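Local coordinates for protein Maltose/maltodextrin transport permease homologue (Bdellovibrio bacteriovorus HD100, PDB 6FFL) that binds maltodextrins such as maltotriose through the solute-binding domain fused to its MalF permease subunit, probably for uptake into the cell, at residues N114-I125 against N226-S237. Residues are numbered along the deposited sequence; the frame is centred on the assembly and turned at random.
With GLC (alpha-D-glucopyranose), chain B; GLC (alpha-D-glucopyranose), chain C.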
ATOM      1  N   ASN A 114       5.465   1.448  -1.203  1.00 11.33           N
ATOM      2  CA  ASN A 114       4.040   1.228  -0.975  1.00 10.43           C
ATOM      3  C   ASN A 114       3.192   1.880  -2.059  1.00 14.88           C
ATOM      4  O   ASN A 114       2.029   2.209  -1.831  1.00 17.51           O
ATOM      5  CB  ASN A 114       3.625   1.731   0.419  1.00 13.31           C
ATOM      6  CG  ASN A 114       2.370   1.058   0.916  1.00 18.56           C
ATOM      7  OD1 ASN A 114       2.273  -0.167   0.886  1.00 15.18           O
ATOM      8  ND2 ASN A 114       1.394   1.851   1.357  1.00 14.88           N
ATOM      9  N   HIS A 115       3.768   2.075  -3.240  1.00 13.71           N
ATOM     10  CA  HIS A 115       3.170   2.874  -4.297  1.00 13.28           C
ATOM     11  C   HIS A 115       2.604   1.978  -5.392  1.00 14.85           C
ATOM     12  O   HIS A 115       3.182   0.936  -5.723  1.00 14.67           O
ATOM     13  CB  HIS A 115       4.199   3.839  -4.891  1.00 14.93           C
ATOM     14  CG  HIS A 115       5.475   3.181  -5.332  1.00 16.27           C
ATOM     15  ND1 HIS A 115       6.271   2.440  -4.476  1.00 13.38           N
ATOM     16  CD2 HIS A 115       6.101   3.165  -6.532  1.00 14.67           C
ATOM     17  CE1 HIS A 115       7.332   2.002  -5.135  1.00 17.87           C
ATOM     18  NE2 HIS A 115       7.252   2.428  -6.385  1.00 18.09           N
ATOM     19  N   LEU A 116       1.483   2.407  -5.969  1.00 11.45           N
ATOM     20  CA  LEU A 116       0.862   1.709  -7.084  1.00  9.70           C
ATOM     21  C   LEU A 116       1.482   2.125  -8.412  1.00 14.55           C
ATOM     22  O   LEU A 116       1.978   3.243  -8.575  1.00 13.88           O
ATOM     23  CB  LEU A 116      -0.632   1.991  -7.123  1.00 14.11           C
ATOM     24  CG  LEU A 116      -1.404   1.459  -5.926  1.00 12.38           C
ATOM     25  CD1 LEU A 116      -2.845   1.984  -5.999  1.00 10.72           C
ATOM     26  CD2 LEU A 116      -1.378  -0.057  -5.895  1.00 11.01           C
ATOM     27  N   MET A 117       1.419   1.214  -9.378  1.00 11.03           N
ATOM     28  CA  MET A 117       2.002   1.463 -10.690  1.00 11.68           C
ATOM     29  C   MET A 117       1.292   0.558 -11.683  1.00 15.54           C
ATOM     30  O   MET A 117       0.508  -0.308 -11.300  1.00 11.66           O
ATOM     31  CB  MET A 117       3.507   1.192 -10.678  1.00 11.93           C
ATOM     32  CG  MET A 117       3.848  -0.282 -10.588  1.00 10.73           C
ATOM     33  SD  MET A 117       5.420  -0.612  -9.762  1.00 14.08           S
ATOM     34  CE  MET A 117       4.971  -0.306  -8.042  1.00 13.61           C
ATOM     35  N   LEU A 118       1.580   0.764 -12.968  1.00 11.10           N
ATOM     36  CA  LEU A 118       1.144  -0.172 -13.997  1.00 14.16           C
ATOM     37  C   LEU A 118       2.186  -1.275 -14.119  1.00 13.42           C
ATOM     38  O   LEU A 118       3.389  -1.000 -14.143  1.00 16.01           O
ATOM     39  CB  LEU A 118       0.953   0.538 -15.346  1.00 10.93           C
ATOM     40  CG  LEU A 118       0.293  -0.304 -16.446  1.00 13.52           C
ATOM     41  CD1 LEU A 118      -1.200  -0.392 -16.193  1.00 12.99           C
ATOM     42  CD2 LEU A 118       0.574   0.290 -17.832  1.00 18.78           C
ATOM     43  N   LEU A 119       1.730  -2.526 -14.134  1.00 11.73           N
ATOM     44  CA  LEU A 119       2.587  -3.661 -14.437  1.00 11.57           C
ATOM     45  C   LEU A 119       2.062  -4.263 -15.721  1.00 11.03           C
ATOM     46  O   LEU A 119       0.848  -4.272 -15.950  1.00 14.11           O
ATOM     47  CB  LEU A 119       2.583  -4.724 -13.316  1.00 12.75           C
ATOM     48  CG  LEU A 119       3.075  -4.263 -11.937  1.00 16.30           C
ATOM     49  CD1 LEU A 119       1.932  -3.658 -11.118  1.00 15.48           C
ATOM     50  CD2 LEU A 119       3.705  -5.448 -11.201  1.00 15.84           C
ATOM     51  N   TYR A 120       2.960  -4.767 -16.557  1.00 12.82           N
ATOM     52  CA  TYR A 120       2.517  -5.349 -17.814  1.00 16.69           C
ATOM     53  C   TYR A 120       3.300  -6.623 -18.071  1.00 15.90           C
ATOM     54  O   TYR A 120       4.491  -6.699 -17.755  1.00 17.00           O
ATOM     55  CB  TYR A 120       2.664  -4.369 -18.996  1.00 14.39           C
ATOM     56  CG  TYR A 120       4.039  -3.760 -19.195  1.00 15.72           C
ATOM     57  CD1 TYR A 120       4.425  -2.619 -18.501  1.00 17.66           C
ATOM     58  CD2 TYR A 120       4.935  -4.310 -20.107  1.00 17.21           C
ATOM     59  CE1 TYR A 120       5.684  -2.048 -18.698  1.00 18.60           C
ATOM     60  CE2 TYR A 120       6.190  -3.749 -20.305  1.00 25.13           C
ATOM     61  CZ  TYR A 120       6.555  -2.624 -19.600  1.00 20.83           C
ATOM     62  OH  TYR A 120       7.800  -2.068 -19.805  1.00 20.40           O
ATOM     63  N   ASN A 121       2.613  -7.618 -18.639  1.00 13.76           N
ATOM     64  CA  ASN A 121       3.196  -8.916 -18.950  1.00 15.43           C
ATOM     65  C   ASN A 121       3.861  -8.829 -20.322  1.00 18.19           C
ATOM     66  O   ASN A 121       3.192  -8.586 -21.333  1.00 21.69           O
ATOM     67  CB  ASN A 121       2.104  -9.992 -18.911  1.00 18.70           C
ATOM     68  CG  ASN A 121       2.650 -11.417 -19.012  1.00 18.03           C
ATOM     69  OD1 ASN A 121       3.752 -11.649 -19.504  1.00 22.62           O
ATOM     70  ND2 ASN A 121       1.856 -12.387 -18.547  1.00 21.19           N
ATOM     71  N   LYS A 122       5.181  -9.005 -20.352  1.00 16.67           N
ATOM     72  CA  LYS A 122       5.926  -8.878 -21.597  1.00 18.22           C
ATOM     73  C   LYS A 122       5.633  -9.996 -22.589  1.00 19.27           C
ATOM     74  O   LYS A 122       6.072  -9.899 -23.741  1.00 22.27           O
ATOM     75  CB  LYS A 122       7.416  -8.801 -21.279  1.00 19.23           C
ATOM     76  CG  LYS A 122       7.784  -7.498 -20.595  1.00 22.25           C
ATOM     77  CD  LYS A 122       9.215  -7.546 -20.083  1.00 35.30           C
ATOM     78  CE  LYS A 122       9.648  -6.203 -19.518  1.00 43.56           C
ATOM     79  NZ  LYS A 122      11.093  -6.203 -19.138  1.00 52.04           N
ATOM     80  N   LYS A 123       4.902 -11.044 -22.187  1.00 21.64           N
ATOM     81  CA  LYS A 123       4.369 -11.985 -23.172  1.00 27.00           C
ATOM     82  C   LYS A 123       3.454 -11.279 -24.163  1.00 24.31           C
ATOM     83  O   LYS A 123       3.326 -11.714 -25.313  1.00 25.43           O
ATOM     84  CB  LYS A 123       3.581 -13.107 -22.484  1.00 25.22           C
ATOM     85  CG  LYS A 123       4.341 -14.368 -22.188  1.00 34.75           C
ATOM     86  CD  LYS A 123       3.427 -15.381 -21.499  1.00 35.05           C
ATOM     87  CE  LYS A 123       3.713 -16.797 -21.962  1.00 48.84           C
ATOM     88  NZ  LYS A 123       5.175 -17.071 -22.053  1.00 51.21           N
ATOM     89  N   PHE A 124       2.789 -10.212 -23.727  1.00 21.48           N
ATOM     90  CA  PHE A 124       1.783  -9.509 -24.513  1.00 21.86           C
ATOM     91  C   PHE A 124       2.181  -8.096 -24.897  1.00 23.76           C
ATOM     92  O   PHE A 124       1.811  -7.628 -25.973  1.00 23.01           O
ATOM     93  CB  PHE A 124       0.466  -9.456 -23.732  1.00 22.19           C
ATOM     94  CG  PHE A 124      -0.033 -10.806 -23.309  1.00 22.27           C
ATOM     95  CD1 PHE A 124      -0.480 -11.721 -24.250  1.00 26.81           C
ATOM     96  CD2 PHE A 124      -0.054 -11.164 -21.968  1.00 30.30           C
ATOM     97  CE1 PHE A 124      -0.941 -12.972 -23.863  1.00 29.67           C
ATOM     98  CE2 PHE A 124      -0.515 -12.407 -21.573  1.00 27.34           C
ATOM     99  CZ  PHE A 124      -0.955 -13.319 -22.527  1.00 30.62           C
ATOM    100  N   ILE A 125       2.910  -7.390 -24.038  1.00 19.69           N
ATOM    101  CA  ILE A 125       3.171  -5.968 -24.212  1.00 17.23           C
ATOM    102  C   ILE A 125       4.660  -5.715 -24.022  1.00 22.45           C
ATOM    103  O   ILE A 125       5.229  -6.103 -22.995  1.00 24.44           O
ATOM    104  CB  ILE A 125       2.358  -5.126 -23.214  1.00 17.54           C
ATOM    105  CG1 ILE A 125       0.857  -5.290 -23.472  1.00 17.57           C
ATOM    106  CG2 ILE A 125       2.795  -3.654 -23.256  1.00 18.86           C
ATOM    107  CD1 ILE A 125       0.008  -4.772 -22.348  1.00 17.45           C
ATOM    108  N   ASN A 226      -1.203 -15.432 -16.778  1.00 23.93           N
ATOM    109  CA  ASN A 226      -1.159 -14.947 -18.159  1.00 25.85           C
ATOM    110  C   ASN A 226      -2.553 -14.653 -18.702  1.00 23.23           C
ATOM    111  O   ASN A 226      -2.804 -14.803 -19.901  1.00 26.05           O
ATOM    112  CB  ASN A 226      -0.435 -15.937 -19.079  1.00 23.39           C
ATOM    113  CG  ASN A 226       0.975 -16.213 -18.625  1.00 28.37           C
ATOM    114  OD1 ASN A 226       1.727 -15.287 -18.320  1.00 26.86           O
ATOM    115  ND2 ASN A 226       1.353 -17.489 -18.588  1.00 29.08           N
ATOM    116  N   LYS A 227      -3.476 -14.250 -17.831  1.00 20.55           N
ATOM    117  CA  LYS A 227      -4.835 -13.925 -18.246  1.00 24.96           C
ATOM    118  C   LYS A 227      -5.144 -12.439 -18.122  1.00 27.04           C
ATOM    119  O   LYS A 227      -6.303 -12.041 -18.279  1.00 24.82           O
ATOM    120  CB  LYS A 227      -5.845 -14.747 -17.443  1.00 25.76           C
ATOM    121  CG  LYS A 227      -5.717 -16.251 -17.656  1.00 29.17           C
ATOM    122  CD  LYS A 227      -6.836 -17.018 -16.957  1.00 35.33           C
ATOM    123  CE  LYS A 227      -6.805 -18.497 -17.316  1.00 50.27           C
ATOM    124  NZ  LYS A 227      -5.984 -19.291 -16.358  1.00 53.11           N
ATOM    125  N   ALA A 228      -4.137 -11.609 -17.845  1.00 21.28           N
ATOM    126  CA  ALA A 228      -4.297 -10.157 -17.783  1.00 18.72           C
ATOM    127  C   ALA A 228      -3.041  -9.518 -18.348  1.00 17.97           C
ATOM    128  O   ALA A 228      -1.949  -9.738 -17.817  1.00 18.64           O
ATOM    129  CB  ALA A 228      -4.537  -9.673 -16.342  1.00 18.40           C
ATOM    130  N   ALA A 229      -3.188  -8.726 -19.416  1.00 17.71           N
ATOM    131  CA  ALA A 229      -2.010  -8.088 -20.013  1.00 16.25           C
ATOM    132  C   ALA A 229      -1.427  -7.032 -19.085  1.00 20.76           C
ATOM    133  O   ALA A 229      -0.201  -6.885 -18.992  1.00 15.54           O
ATOM    134  CB  ALA A 229      -2.364  -7.457 -21.359  1.00 16.17           C
ATOM    135  N   MET A 230      -2.288  -6.294 -18.387  1.00 15.63           N
ATOM    136  CA  MET A 230      -1.875  -5.188 -17.542  1.00 13.81           C
ATOM    137  C   MET A 230      -2.514  -5.319 -16.170  1.00 14.81           C
ATOM    138  O   MET A 230      -3.591  -5.896 -16.019  1.00 13.72           O
ATOM    139  CB  MET A 230      -2.254  -3.837 -18.166  1.00 12.39           C
ATOM    140  CG  MET A 230      -1.424  -3.521 -19.384  1.00 11.53           C
ATOM    141  SD  MET A 230      -1.882  -2.023 -20.244  1.00 15.75           S
ATOM    142  CE  MET A 230      -3.400  -2.515 -21.075  1.00 13.54           C
ATOM    143  N   LEU A 231      -1.823  -4.779 -15.175  1.00 13.06           N
ATOM    144  CA  LEU A 231      -2.254  -4.829 -13.784  1.00 11.40           C
ATOM    145  C   LEU A 231      -1.920  -3.494 -13.140  1.00 13.70           C
ATOM    146  O   LEU A 231      -0.941  -2.849 -13.518  1.00 15.04           O
ATOM    147  CB  LEU A 231      -1.548  -5.988 -13.054  1.00 13.21           C
ATOM    148  CG  LEU A 231      -1.458  -5.975 -11.528  1.00 13.05           C
ATOM    149  CD1 LEU A 231      -2.803  -6.389 -10.959  1.00 12.47           C
ATOM    150  CD2 LEU A 231      -0.380  -6.916 -11.061  1.00 13.87           C
ATOM    151  N   ILE A 232      -2.734  -3.060 -12.175  1.00 12.60           N
ATOM    152  CA  ILE A 232      -2.313  -1.984 -11.284  1.00 10.45           C
ATOM    153  C   ILE A 232      -2.116  -2.599  -9.905  1.00 12.67           C
ATOM    154  O   ILE A 232      -3.041  -3.198  -9.344  1.00 14.03           O
ATOM    155  CB  ILE A 232      -3.308  -0.814 -11.256  1.00 11.02           C
ATOM    156  CG1 ILE A 232      -3.312  -0.122 -12.623  1.00 12.58           C
ATOM    157  CG2 ILE A 232      -2.886   0.212 -10.165  1.00 11.23           C
ATOM    158  CD1 ILE A 232      -4.377   0.972 -12.762  1.00 13.23           C
ATOM    159  N   ASN A 233      -0.900  -2.481  -9.375  1.00 12.07           N
ATOM    160  CA  ASN A 233      -0.585  -3.067  -8.080  1.00 11.36           C
ATOM    161  C   ASN A 233       0.645  -2.355  -7.533  1.00 10.82           C
ATOM    162  O   ASN A 233       1.259  -1.521  -8.207  1.00 12.22           O
ATOM    163  CB  ASN A 233      -0.362  -4.588  -8.198  1.00 12.13           C
ATOM    164  CG  ASN A 233      -0.689  -5.343  -6.916  1.00 15.44           C
ATOM    165  OD1 ASN A 233      -0.918  -4.739  -5.860  1.00 14.14           O
ATOM    166  ND2 ASN A 233      -0.731  -6.673  -7.004  1.00 15.57           N
ATOM    167  N   GLY A 234       0.998  -2.689  -6.289  1.00 11.26           N
ATOM    168  CA  GLY A 234       2.033  -1.972  -5.575  1.00  8.46           C
ATOM    169  C   GLY A 234       3.369  -2.713  -5.566  1.00 12.06           C
ATOM    170  O   GLY A 234       3.479  -3.857  -5.995  1.00 12.78           O
ATOM    171  N   ASP A 235       4.400  -2.028  -5.063  1.00 13.75           N
ATOM    172  CA  ASP A 235       5.730  -2.637  -5.070  1.00 10.02           C
ATOM    173  C   ASP A 235       5.819  -3.856  -4.149  1.00 13.19           C
ATOM    174  O   ASP A 235       6.726  -4.678  -4.319  1.00 13.52           O
ATOM    175  CB  ASP A 235       6.810  -1.587  -4.733  1.00 11.10           C
ATOM    176  CG  ASP A 235       6.749  -1.080  -3.278  1.00 14.35           C
ATOM    177  OD1 ASP A 235       5.685  -1.162  -2.625  1.00 14.65           O
ATOM    178  OD2 ASP A 235       7.795  -0.586  -2.799  1.00 14.85           O
ATOM    179  N   TRP A 236       4.864  -4.030  -3.222  1.00 12.41           N
ATOM    180  CA  TRP A 236       4.836  -5.240  -2.402  1.00 13.87           C
ATOM    181  C   TRP A 236       4.625  -6.499  -3.231  1.00 15.96           C
ATOM    182  O   TRP A 236       4.883  -7.601  -2.731  1.00 16.31           O
ATOM    183  CB  TRP A 236       3.708  -5.164  -1.358  1.00 14.46           C
ATOM    184  CG  TRP A 236       2.354  -4.963  -2.007  1.00 13.96           C
ATOM    185  CD1 TRP A 236       1.560  -5.922  -2.572  1.00 16.07           C
ATOM    186  CD2 TRP A 236       1.665  -3.712  -2.191  1.00  9.95           C
ATOM    187  NE1 TRP A 236       0.419  -5.349  -3.090  1.00 17.55           N
ATOM    188  CE2 TRP A 236       0.458  -3.997  -2.866  1.00 13.39           C
ATOM    189  CE3 TRP A 236       1.947  -2.386  -1.837  1.00 12.22           C
ATOM    190  CZ2 TRP A 236      -0.466  -2.999  -3.200  1.00 14.89           C
ATOM    191  CZ3 TRP A 236       1.025  -1.388  -2.176  1.00 11.97           C
ATOM    192  CH2 TRP A 236      -0.160  -1.703  -2.852  1.00 12.95           C
ATOM    193  N   SER A 237       4.148  -6.367  -4.475  1.00 10.25           N
ATOM    194  CA  SER A 237       3.795  -7.527  -5.279  1.00 12.43           C
ATOM    195  C   SER A 237       4.922  -8.003  -6.186  1.00 12.91           C
ATOM    196  O   SER A 237       4.803  -9.086  -6.765  1.00 13.92           O
ATOM    197  CB  SER A 237       2.549  -7.222  -6.126  1.00 12.33           C
ATOM    198  OG  SER A 237       2.838  -6.262  -7.149  1.00 13.65           O
TER
HETATM  199  C1  GLC B   2      -1.575  -2.393   0.291  1.00 10.30           C
HETATM  200  C2  GLC B   2      -0.932  -1.176   0.944  1.00  8.49           C
HETATM  201  C3  GLC B   2      -1.827  -0.526   1.987  1.00  9.27           C
HETATM  202  C4  GLC B   2      -3.185  -0.260   1.346  1.00 10.87           C
HETATM  203  C5  GLC B   2      -3.756  -1.571   0.812  1.00 13.95           C
HETATM  204  C6  GLC B   2      -5.127  -1.353   0.162  1.00 13.54           C
HETATM  205  O2  GLC B   2       0.312  -1.598   1.533  1.00 13.85           O
HETATM  206  O3  GLC B   2      -1.226   0.713   2.400  1.00 13.75           O
HETATM  207  O4  GLC B   2      -4.078   0.253   2.322  1.00 13.25           O
HETATM  208  O5  GLC B   2      -2.872  -2.063  -0.189  1.00 12.81           O
HETATM  209  O6  GLC B   2      -5.800  -2.620  -0.006  1.00 13.42           O
HETATM  210  C1  GLC C   1      -0.430  -7.470   0.845  1.00 22.37           C
HETATM  211  C2  GLC C   1       0.650  -6.436   1.183  1.00 16.36           C
HETATM  212  C3  GLC C   1       0.032  -5.118   1.626  1.00 19.78           C
HETATM  213  C4  GLC C   1      -1.026  -4.640   0.631  1.00 20.13           C
HETATM  214  C5  GLC C   1      -2.044  -5.755   0.358  1.00 19.02           C
HETATM  215  C6  GLC C   1      -3.032  -5.351  -0.735  1.00 28.57           C
HETATM  216  O1  GLC C   1      -1.108  -7.856   2.042  1.00 26.13           O
HETATM  217  O2  GLC C   1       1.469  -6.906   2.258  1.00 17.97           O
HETATM  218  O3  GLC C   1       1.086  -4.145   1.791  1.00 16.06           O
HETATM  219  O4  GLC C   1      -1.663  -3.476   1.196  1.00 15.10           O
HETATM  220  O5  GLC C   1      -1.383  -6.942  -0.095  1.00 23.82           O
HETATM  221  O6  GLC C   1      -4.064  -6.341  -0.862  1.00 27.69           O
HETATM  222  O   HOH W   1      -0.679 -11.938 -17.238  1.00 21.06           O
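Two antiparallel strands at the middle of a four-stranded sheet, 116-121 and 230-234, run side by side, and just beyond their ends Asn114 and Trp236 contribute to the maltodextrin pocket. The hydrogen-bonded pairs are Met117 with Asn233 and Leu119 with Leu231; Leu119 N reaches Leu231 O at 2.8 Å, almost straight (175°). Leu116, Leu118, Tyr120, Met230 and Ile232 line one face, which helices 132-142 and 164-167 help to cover. On the other, Leu119 CD1 lies against Leu231 CD2 (4.0 Å) and the CB of Asn233, with Phe223 packed on both leucines.

At the far end, Asn121 ND2 donates to Asn226 OD1 at 2.9 Å, in both amide planes, although those planes are turned 44° apart. A water bridges the same nitrogen to Ala228 O, while Asn121 OD1 accepts Lys123 N in an Asx turn. The side chains of Ile125 and Met230 cross at about a right angle, Ile125 CD1 lying 3.5 Å from Met230 CG.

At the sugar end, the Asn114 amide takes a glucose hydroxyl on each arm: OD1 accepts from O2 of the chain B glucose, and ND2 gives a straight bond to its O3 (3.0 Å). Lys270 NZ also hydrogen-bonds to OD1. Trp236 lays one face of its indole against two sugars: C4 of the chain C glucose sits over the ring centre, C1 of the chain B glucose is 3.5 Å from CH2, and Gly234 CA backs the opposite face. An indole face packed against sugar carbons, beside polar grips on the hydroxyls, is characteristic of maltodextrin-binding proteins of the periplasmic binding protein fold.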